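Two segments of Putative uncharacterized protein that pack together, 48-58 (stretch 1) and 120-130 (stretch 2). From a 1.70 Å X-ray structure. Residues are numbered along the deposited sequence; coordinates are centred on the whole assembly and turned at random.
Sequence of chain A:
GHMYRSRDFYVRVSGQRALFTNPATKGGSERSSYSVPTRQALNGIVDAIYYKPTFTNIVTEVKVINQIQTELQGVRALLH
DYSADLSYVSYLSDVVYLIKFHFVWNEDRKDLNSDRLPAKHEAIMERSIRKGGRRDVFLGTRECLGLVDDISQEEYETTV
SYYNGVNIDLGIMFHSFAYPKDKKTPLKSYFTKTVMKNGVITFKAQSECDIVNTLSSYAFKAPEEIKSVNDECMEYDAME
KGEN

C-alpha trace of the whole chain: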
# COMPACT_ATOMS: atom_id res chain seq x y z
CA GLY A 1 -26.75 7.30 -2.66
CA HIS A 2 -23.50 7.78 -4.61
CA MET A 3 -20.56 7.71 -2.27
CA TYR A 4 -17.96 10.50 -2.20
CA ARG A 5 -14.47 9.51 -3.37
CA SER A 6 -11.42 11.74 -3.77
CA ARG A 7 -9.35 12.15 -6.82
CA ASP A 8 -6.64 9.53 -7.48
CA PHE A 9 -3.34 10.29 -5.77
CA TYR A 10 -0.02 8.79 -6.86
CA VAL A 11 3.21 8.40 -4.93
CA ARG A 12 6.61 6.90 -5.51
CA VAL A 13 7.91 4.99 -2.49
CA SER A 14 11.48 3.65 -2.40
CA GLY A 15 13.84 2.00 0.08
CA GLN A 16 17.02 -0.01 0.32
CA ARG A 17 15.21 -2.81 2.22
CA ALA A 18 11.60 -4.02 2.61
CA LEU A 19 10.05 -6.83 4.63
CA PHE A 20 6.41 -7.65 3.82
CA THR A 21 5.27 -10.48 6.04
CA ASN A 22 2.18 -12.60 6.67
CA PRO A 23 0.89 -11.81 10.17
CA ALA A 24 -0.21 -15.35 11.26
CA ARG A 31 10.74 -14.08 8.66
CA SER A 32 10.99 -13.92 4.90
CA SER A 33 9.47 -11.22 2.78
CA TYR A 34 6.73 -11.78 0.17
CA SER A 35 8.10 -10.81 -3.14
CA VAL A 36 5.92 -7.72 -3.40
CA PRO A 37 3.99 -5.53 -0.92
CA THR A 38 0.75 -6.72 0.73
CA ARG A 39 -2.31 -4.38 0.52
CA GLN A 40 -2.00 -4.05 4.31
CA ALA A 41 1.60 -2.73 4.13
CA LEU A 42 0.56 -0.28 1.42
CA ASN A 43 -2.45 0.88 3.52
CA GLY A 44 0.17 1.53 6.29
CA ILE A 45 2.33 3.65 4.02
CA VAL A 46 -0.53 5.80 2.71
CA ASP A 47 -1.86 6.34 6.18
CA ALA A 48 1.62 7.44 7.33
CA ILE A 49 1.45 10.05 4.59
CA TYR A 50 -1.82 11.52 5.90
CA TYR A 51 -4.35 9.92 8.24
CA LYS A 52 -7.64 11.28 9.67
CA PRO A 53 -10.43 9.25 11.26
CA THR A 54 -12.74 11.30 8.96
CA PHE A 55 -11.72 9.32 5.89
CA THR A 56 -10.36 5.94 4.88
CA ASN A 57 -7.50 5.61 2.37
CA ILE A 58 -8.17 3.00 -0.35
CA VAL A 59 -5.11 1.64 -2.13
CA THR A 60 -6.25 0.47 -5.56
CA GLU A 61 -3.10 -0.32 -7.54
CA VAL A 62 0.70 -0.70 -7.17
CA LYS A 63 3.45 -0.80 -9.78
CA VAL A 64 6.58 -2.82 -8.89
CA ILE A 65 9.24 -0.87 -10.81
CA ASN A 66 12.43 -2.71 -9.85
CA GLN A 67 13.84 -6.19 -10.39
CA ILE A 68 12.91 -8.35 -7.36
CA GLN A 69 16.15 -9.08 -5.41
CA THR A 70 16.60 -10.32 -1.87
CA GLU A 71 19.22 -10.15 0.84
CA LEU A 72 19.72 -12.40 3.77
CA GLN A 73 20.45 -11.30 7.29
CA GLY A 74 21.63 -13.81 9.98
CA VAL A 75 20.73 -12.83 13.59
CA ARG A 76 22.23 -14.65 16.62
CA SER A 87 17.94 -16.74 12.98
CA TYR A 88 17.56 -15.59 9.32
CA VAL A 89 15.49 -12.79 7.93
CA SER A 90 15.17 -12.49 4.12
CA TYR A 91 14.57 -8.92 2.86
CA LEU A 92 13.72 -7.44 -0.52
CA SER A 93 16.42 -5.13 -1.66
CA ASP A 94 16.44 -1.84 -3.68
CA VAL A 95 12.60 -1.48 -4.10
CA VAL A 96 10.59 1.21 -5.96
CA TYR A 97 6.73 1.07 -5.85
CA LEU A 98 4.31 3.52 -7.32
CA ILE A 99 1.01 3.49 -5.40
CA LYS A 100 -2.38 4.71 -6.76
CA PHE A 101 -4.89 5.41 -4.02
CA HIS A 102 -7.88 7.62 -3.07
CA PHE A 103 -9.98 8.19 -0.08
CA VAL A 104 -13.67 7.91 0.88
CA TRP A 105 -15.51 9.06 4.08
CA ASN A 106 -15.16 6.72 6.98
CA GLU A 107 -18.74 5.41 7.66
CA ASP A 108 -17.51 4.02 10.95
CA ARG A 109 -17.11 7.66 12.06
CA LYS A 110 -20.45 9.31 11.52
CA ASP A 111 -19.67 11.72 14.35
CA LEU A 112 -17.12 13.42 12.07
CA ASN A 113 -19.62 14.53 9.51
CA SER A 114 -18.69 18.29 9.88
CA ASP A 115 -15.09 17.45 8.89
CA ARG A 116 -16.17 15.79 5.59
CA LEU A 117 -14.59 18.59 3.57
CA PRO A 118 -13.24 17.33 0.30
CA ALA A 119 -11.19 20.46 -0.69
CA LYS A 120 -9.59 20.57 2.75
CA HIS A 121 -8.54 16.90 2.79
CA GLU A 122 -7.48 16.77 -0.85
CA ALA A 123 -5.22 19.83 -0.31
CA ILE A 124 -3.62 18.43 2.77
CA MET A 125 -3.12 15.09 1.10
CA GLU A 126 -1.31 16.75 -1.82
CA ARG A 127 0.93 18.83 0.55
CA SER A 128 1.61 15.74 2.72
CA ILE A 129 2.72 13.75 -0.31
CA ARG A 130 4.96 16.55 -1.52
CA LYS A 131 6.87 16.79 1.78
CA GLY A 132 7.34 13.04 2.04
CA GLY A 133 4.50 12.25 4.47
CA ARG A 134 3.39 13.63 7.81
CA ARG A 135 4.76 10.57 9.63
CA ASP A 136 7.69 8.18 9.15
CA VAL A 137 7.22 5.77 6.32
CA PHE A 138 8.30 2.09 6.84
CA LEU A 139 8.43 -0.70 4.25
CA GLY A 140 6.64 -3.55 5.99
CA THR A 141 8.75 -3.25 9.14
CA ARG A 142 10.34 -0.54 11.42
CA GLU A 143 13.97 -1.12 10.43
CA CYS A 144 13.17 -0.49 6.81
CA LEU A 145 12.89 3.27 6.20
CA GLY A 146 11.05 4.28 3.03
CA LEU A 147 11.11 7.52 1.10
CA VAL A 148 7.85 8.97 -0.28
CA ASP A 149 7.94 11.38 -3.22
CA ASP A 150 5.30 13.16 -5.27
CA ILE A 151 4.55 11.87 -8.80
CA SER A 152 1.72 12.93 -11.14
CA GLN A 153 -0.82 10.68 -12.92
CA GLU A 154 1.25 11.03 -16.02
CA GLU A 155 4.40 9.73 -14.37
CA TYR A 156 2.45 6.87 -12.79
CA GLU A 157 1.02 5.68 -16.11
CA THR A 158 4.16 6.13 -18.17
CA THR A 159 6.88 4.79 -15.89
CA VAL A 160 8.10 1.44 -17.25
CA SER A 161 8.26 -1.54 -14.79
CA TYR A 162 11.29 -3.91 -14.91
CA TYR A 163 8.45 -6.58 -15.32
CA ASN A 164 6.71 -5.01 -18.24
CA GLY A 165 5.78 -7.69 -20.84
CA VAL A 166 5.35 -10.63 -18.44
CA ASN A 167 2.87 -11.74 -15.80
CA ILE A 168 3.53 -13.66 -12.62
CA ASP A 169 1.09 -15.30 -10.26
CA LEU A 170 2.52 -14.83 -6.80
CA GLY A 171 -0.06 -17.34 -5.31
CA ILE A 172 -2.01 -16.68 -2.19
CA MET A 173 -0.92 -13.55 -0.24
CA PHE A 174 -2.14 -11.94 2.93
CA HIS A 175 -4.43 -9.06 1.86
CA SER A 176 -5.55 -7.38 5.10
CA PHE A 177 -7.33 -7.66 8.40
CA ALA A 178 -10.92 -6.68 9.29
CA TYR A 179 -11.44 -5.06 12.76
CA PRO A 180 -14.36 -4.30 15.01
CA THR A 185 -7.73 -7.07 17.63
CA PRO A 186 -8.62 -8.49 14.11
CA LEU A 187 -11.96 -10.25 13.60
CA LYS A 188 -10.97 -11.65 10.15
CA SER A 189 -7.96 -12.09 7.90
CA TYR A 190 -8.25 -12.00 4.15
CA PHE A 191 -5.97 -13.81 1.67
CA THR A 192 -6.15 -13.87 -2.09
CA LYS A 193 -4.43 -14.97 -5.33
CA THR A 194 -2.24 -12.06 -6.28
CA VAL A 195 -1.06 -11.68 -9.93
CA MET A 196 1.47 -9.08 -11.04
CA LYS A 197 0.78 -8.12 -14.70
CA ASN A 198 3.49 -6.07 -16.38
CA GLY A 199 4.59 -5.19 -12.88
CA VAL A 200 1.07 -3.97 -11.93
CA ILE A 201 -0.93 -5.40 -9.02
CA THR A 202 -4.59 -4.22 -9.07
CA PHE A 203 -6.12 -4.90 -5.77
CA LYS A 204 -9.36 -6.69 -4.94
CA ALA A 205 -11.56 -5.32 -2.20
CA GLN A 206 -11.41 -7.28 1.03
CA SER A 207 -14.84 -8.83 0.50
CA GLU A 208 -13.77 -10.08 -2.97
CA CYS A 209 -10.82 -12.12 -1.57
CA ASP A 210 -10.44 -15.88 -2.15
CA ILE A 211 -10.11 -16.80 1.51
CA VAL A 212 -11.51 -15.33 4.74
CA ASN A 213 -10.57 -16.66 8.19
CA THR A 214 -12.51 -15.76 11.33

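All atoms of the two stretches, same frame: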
# COMPACT_ATOMS: atom_id res chain seq x y z
N ALA A 48 0.52 6.67 6.75
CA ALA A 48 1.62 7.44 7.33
C ALA A 48 1.78 8.75 6.55
O ALA A 48 2.32 9.72 7.09
CB ALA A 48 2.92 6.63 7.24
N ILE A 49 1.38 8.76 5.30
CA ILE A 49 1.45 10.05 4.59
C ILE A 49 0.47 11.08 5.18
O ILE A 49 0.87 12.21 5.55
CB ILE A 49 1.20 9.82 3.11
CG1 ILE A 49 2.32 8.88 2.61
CG2 ILE A 49 1.08 11.15 2.33
CD1 ILE A 49 2.24 8.65 1.09
N TYR A 50 -0.79 10.68 5.27
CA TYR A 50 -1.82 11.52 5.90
C TYR A 50 -2.98 10.63 6.34
O TYR A 50 -3.53 9.86 5.52
CB TYR A 50 -2.30 12.57 4.89
CG TYR A 50 -3.41 13.49 5.35
CD1 TYR A 50 -3.45 13.99 6.68
CD2 TYR A 50 -4.38 13.89 4.45
CE1 TYR A 50 -4.49 14.86 7.06
CE2 TYR A 50 -5.43 14.72 4.85
CZ TYR A 50 -5.44 15.21 6.15
OH TYR A 50 -6.47 16.08 6.53
N TYR A 51 -3.31 10.74 7.62
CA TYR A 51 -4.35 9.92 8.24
C TYR A 51 -5.31 10.85 8.98
O TYR A 51 -4.86 11.76 9.73
CB TYR A 51 -3.77 8.93 9.28
CG TYR A 51 -4.93 8.21 9.91
CD1 TYR A 51 -5.57 7.17 9.23
CD2 TYR A 51 -5.45 8.61 11.13
CE1 TYR A 51 -6.71 6.57 9.77
CE2 TYR A 51 -6.58 8.02 11.67
CZ TYR A 51 -7.18 6.96 10.98
OH TYR A 51 -8.31 6.28 11.44
N LYS A 52 -6.62 10.68 8.77
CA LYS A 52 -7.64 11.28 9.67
C LYS A 52 -8.72 10.25 9.86
O LYS A 52 -9.00 9.49 8.93
CB LYS A 52 -8.23 12.57 9.06
CG LYS A 52 -7.31 13.76 9.02
CD LYS A 52 -7.00 14.32 10.35
CE LYS A 52 -8.06 15.33 10.73
NZ LYS A 52 -7.94 15.86 12.10
N PRO A 53 -9.34 10.19 11.05
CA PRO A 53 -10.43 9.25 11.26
C PRO A 53 -11.64 9.64 10.38
O PRO A 53 -12.53 8.83 10.14
CB PRO A 53 -10.76 9.45 12.75
CG PRO A 53 -10.25 10.83 13.08
CD PRO A 53 -9.02 10.97 12.25
N THR A 54 -11.59 10.82 9.79
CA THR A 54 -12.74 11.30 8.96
C THR A 54 -12.85 10.51 7.66
O THR A 54 -13.96 10.33 7.15
CB THR A 54 -12.51 12.77 8.55
OG1 THR A 54 -12.29 13.54 9.76
CG2 THR A 54 -13.79 13.36 7.96
N PHE A 55 -11.70 10.08 7.13
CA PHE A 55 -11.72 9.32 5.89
C PHE A 55 -10.87 8.03 5.99
O PHE A 55 -10.14 7.79 7.02
CB PHE A 55 -11.26 10.24 4.71
CG PHE A 55 -9.80 10.73 4.83
CD1 PHE A 55 -9.53 12.03 5.38
CD2 PHE A 55 -8.71 9.95 4.37
CE1 PHE A 55 -8.20 12.50 5.49
CE2 PHE A 55 -7.39 10.40 4.49
CZ PHE A 55 -7.14 11.68 5.05
N THR A 56 -11.07 7.19 4.99
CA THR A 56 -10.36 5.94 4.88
C THR A 56 -9.60 5.96 3.54
O THR A 56 -10.19 6.04 2.45
CB THR A 56 -11.37 4.79 4.77
OG1 THR A 56 -12.16 4.82 5.96
CG2 THR A 56 -10.59 3.39 4.59
N ASN A 57 -8.28 5.74 3.62
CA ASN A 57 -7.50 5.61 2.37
C ASN A 57 -7.72 4.20 1.76
O ASN A 57 -7.69 3.19 2.50
CB ASN A 57 -6.02 5.76 2.73
CG ASN A 57 -5.67 7.20 3.06
OD1 ASN A 57 -6.08 8.14 2.34
ND2 ASN A 57 -4.88 7.39 4.10
N ILE A 58 -7.87 4.20 0.44
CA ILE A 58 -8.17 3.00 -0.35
C ILE A 58 -7.08 2.84 -1.37
O ILE A 58 -7.04 3.62 -2.38
CB ILE A 58 -9.51 3.12 -1.11
CG1 ILE A 58 -10.73 3.41 -0.17
CG2 ILE A 58 -9.78 1.84 -1.90
CD1 ILE A 58 -10.84 2.48 1.04
N LYS A 120 -10.54 20.54 1.63
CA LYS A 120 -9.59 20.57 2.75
C LYS A 120 -8.69 19.32 2.71
O LYS A 120 -7.47 19.38 2.77
CB LYS A 120 -10.31 20.57 4.10
CG LYS A 120 -9.36 20.58 5.34
CD LYS A 120 -10.15 20.27 6.64
CE LYS A 120 -9.28 20.01 7.88
NZ LYS A 120 -10.14 19.83 9.08
N HIS A 121 -9.33 18.15 2.68
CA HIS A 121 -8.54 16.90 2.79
C HIS A 121 -7.75 16.58 1.56
O HIS A 121 -6.63 16.02 1.69
CB HIS A 121 -9.40 15.75 3.22
CG HIS A 121 -9.90 15.88 4.61
ND1 HIS A 121 -9.08 15.97 5.68
CD2 HIS A 121 -11.19 16.04 5.11
CE1 HIS A 121 -9.77 16.02 6.81
NE2 HIS A 121 -11.08 16.13 6.48
N GLU A 122 -8.28 16.90 0.39
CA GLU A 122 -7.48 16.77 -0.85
C GLU A 122 -6.25 17.68 -0.87
O GLU A 122 -5.15 17.21 -1.24
CB GLU A 122 -8.30 16.98 -2.13
CG GLU A 122 -9.33 15.89 -2.45
CD GLU A 122 -9.77 15.94 -3.91
OE1 GLU A 122 -10.39 14.99 -4.41
OE2 GLU A 122 -9.47 16.94 -4.60
N ALA A 123 -6.37 18.91 -0.37
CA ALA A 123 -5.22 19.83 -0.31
C ALA A 123 -4.12 19.39 0.62
O ALA A 123 -2.92 19.40 0.28
CB ALA A 123 -5.67 21.29 -0.01
N ILE A 124 -4.55 18.95 1.81
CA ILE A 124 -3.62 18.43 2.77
C ILE A 124 -2.95 17.17 2.29
O ILE A 124 -1.73 16.99 2.52
CB ILE A 124 -4.34 18.22 4.11
CG1 ILE A 124 -4.83 19.60 4.57
CG2 ILE A 124 -3.37 17.66 5.17
CD1 ILE A 124 -5.47 19.55 5.94
N MET A 125 -3.72 16.29 1.63
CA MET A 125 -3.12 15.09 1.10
C MET A 125 -2.04 15.46 0.05
O MET A 125 -0.95 14.93 0.10
CB MET A 125 -4.22 14.19 0.46
CG MET A 125 -3.64 12.85 -0.07
SD MET A 125 -2.93 11.75 1.19
CE MET A 125 -4.39 11.03 2.02
N GLU A 126 -2.35 16.33 -0.89
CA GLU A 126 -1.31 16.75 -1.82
C GLU A 126 -0.04 17.34 -1.17
O GLU A 126 1.10 16.97 -1.56
CB GLU A 126 -1.85 17.76 -2.82
CG GLU A 126 -3.14 17.39 -3.40
CD GLU A 126 -3.66 18.51 -4.32
OE1 GLU A 126 -4.33 18.17 -5.31
OE2 GLU A 126 -3.40 19.72 -4.04
N ARG A 127 -0.20 18.25 -0.22
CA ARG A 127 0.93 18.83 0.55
C ARG A 127 1.70 17.79 1.35
O ARG A 127 2.93 17.83 1.36
CB ARG A 127 0.43 19.95 1.52
CG ARG A 127 -0.16 21.10 0.71
CD ARG A 127 -0.30 22.39 1.51
NE ARG A 127 -1.69 22.69 1.81
CZ ARG A 127 -2.27 22.53 3.00
NH1 ARG A 127 -3.56 22.85 3.16
NH2 ARG A 127 -1.58 22.05 4.04
N SER A 128 0.97 16.84 1.93
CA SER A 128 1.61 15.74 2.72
C SER A 128 2.45 14.85 1.83
O SER A 128 3.61 14.53 2.18
CB SER A 128 0.54 14.94 3.45
OG SER A 128 -0.18 15.82 4.31
N ILE A 129 1.95 14.53 0.63
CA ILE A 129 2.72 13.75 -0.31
C ILE A 129 4.01 14.49 -0.70
O ILE A 129 5.13 13.89 -0.68
CB ILE A 129 1.90 13.41 -1.58
CG1 ILE A 129 0.85 12.29 -1.27
CG2 ILE A 129 2.86 13.04 -2.71
CD1 ILE A 129 -0.32 12.14 -2.22
N ARG A 130 3.84 15.75 -1.05
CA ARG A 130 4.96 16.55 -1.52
C ARG A 130 6.10 16.65 -0.51
O ARG A 130 7.29 16.72 -0.91
CB ARG A 130 4.48 17.95 -1.95
CG ARG A 130 5.59 18.72 -2.69
CD ARG A 130 5.02 19.71 -3.71
NE ARG A 130 4.17 19.08 -4.75
CZ ARG A 130 3.41 19.80 -5.57
NH1 ARG A 130 3.40 21.14 -5.43
NH2 ARG A 130 2.68 19.26 -6.53

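The apolar centre of the contact is built around Y50, the first residue after a helix to leave helical phi/psi. Its extended backbone and t rotamer send the ring along the helix of stretch 2. Over one face of the ring lies I124, whose CG2 sits 3.5 Å from the Y50 ring centroid and only 18° off the normal, a CH-pi arrangement. M125 approaches the same ring differently: its SD lies at the ring edge, 5.5 Å from the Y50 centroid, while its CE comes within 3.8 Å of Y50 CD2.

That terminal methyl is shared. The CB of M125 points sideways, but the t, p, p side chain brings CE nearer to stretch 1, where it also lies 3.9 Å from F55 CE2 and 3.4 Å from N57 OD1. About one turn further along the helix, where S128 and I129 follow M125, I49 takes over the contact. I49 CG2 packs against both M125 and I129, 4.2 Å from M125 SD and 3.8 Å from I129 CG1. Next to it, S128 CB packs 3.5 Å from the carbonyl oxygen I49 O; the S128 hydroxyl is turned back to its own helix, with OG donating to I124 O at 2.6 Å.

Toward the N-terminal part of the helix segment the contact becomes polar at H121. F55, in the p rotamer, directs its ring edge at the H121 face, with centroids 5.2 Å apart and planes at 62°. At the edge of the imidazole, H121 ND1 and Y50 OH form a hydrogen bond of 2.7 Å, the one hydrogen bond between the stretches. H121 NE2 is bonded elsewhere in the structure, so both ring nitrogens are satisfied. K52 CG, 4.0 Å from H121 CE1, adds a peripheral contact. N57 donates from ND2 to Y50 O at 3.2 Å, tying strand to loop, but its buried OD1 has no polar partner in the model.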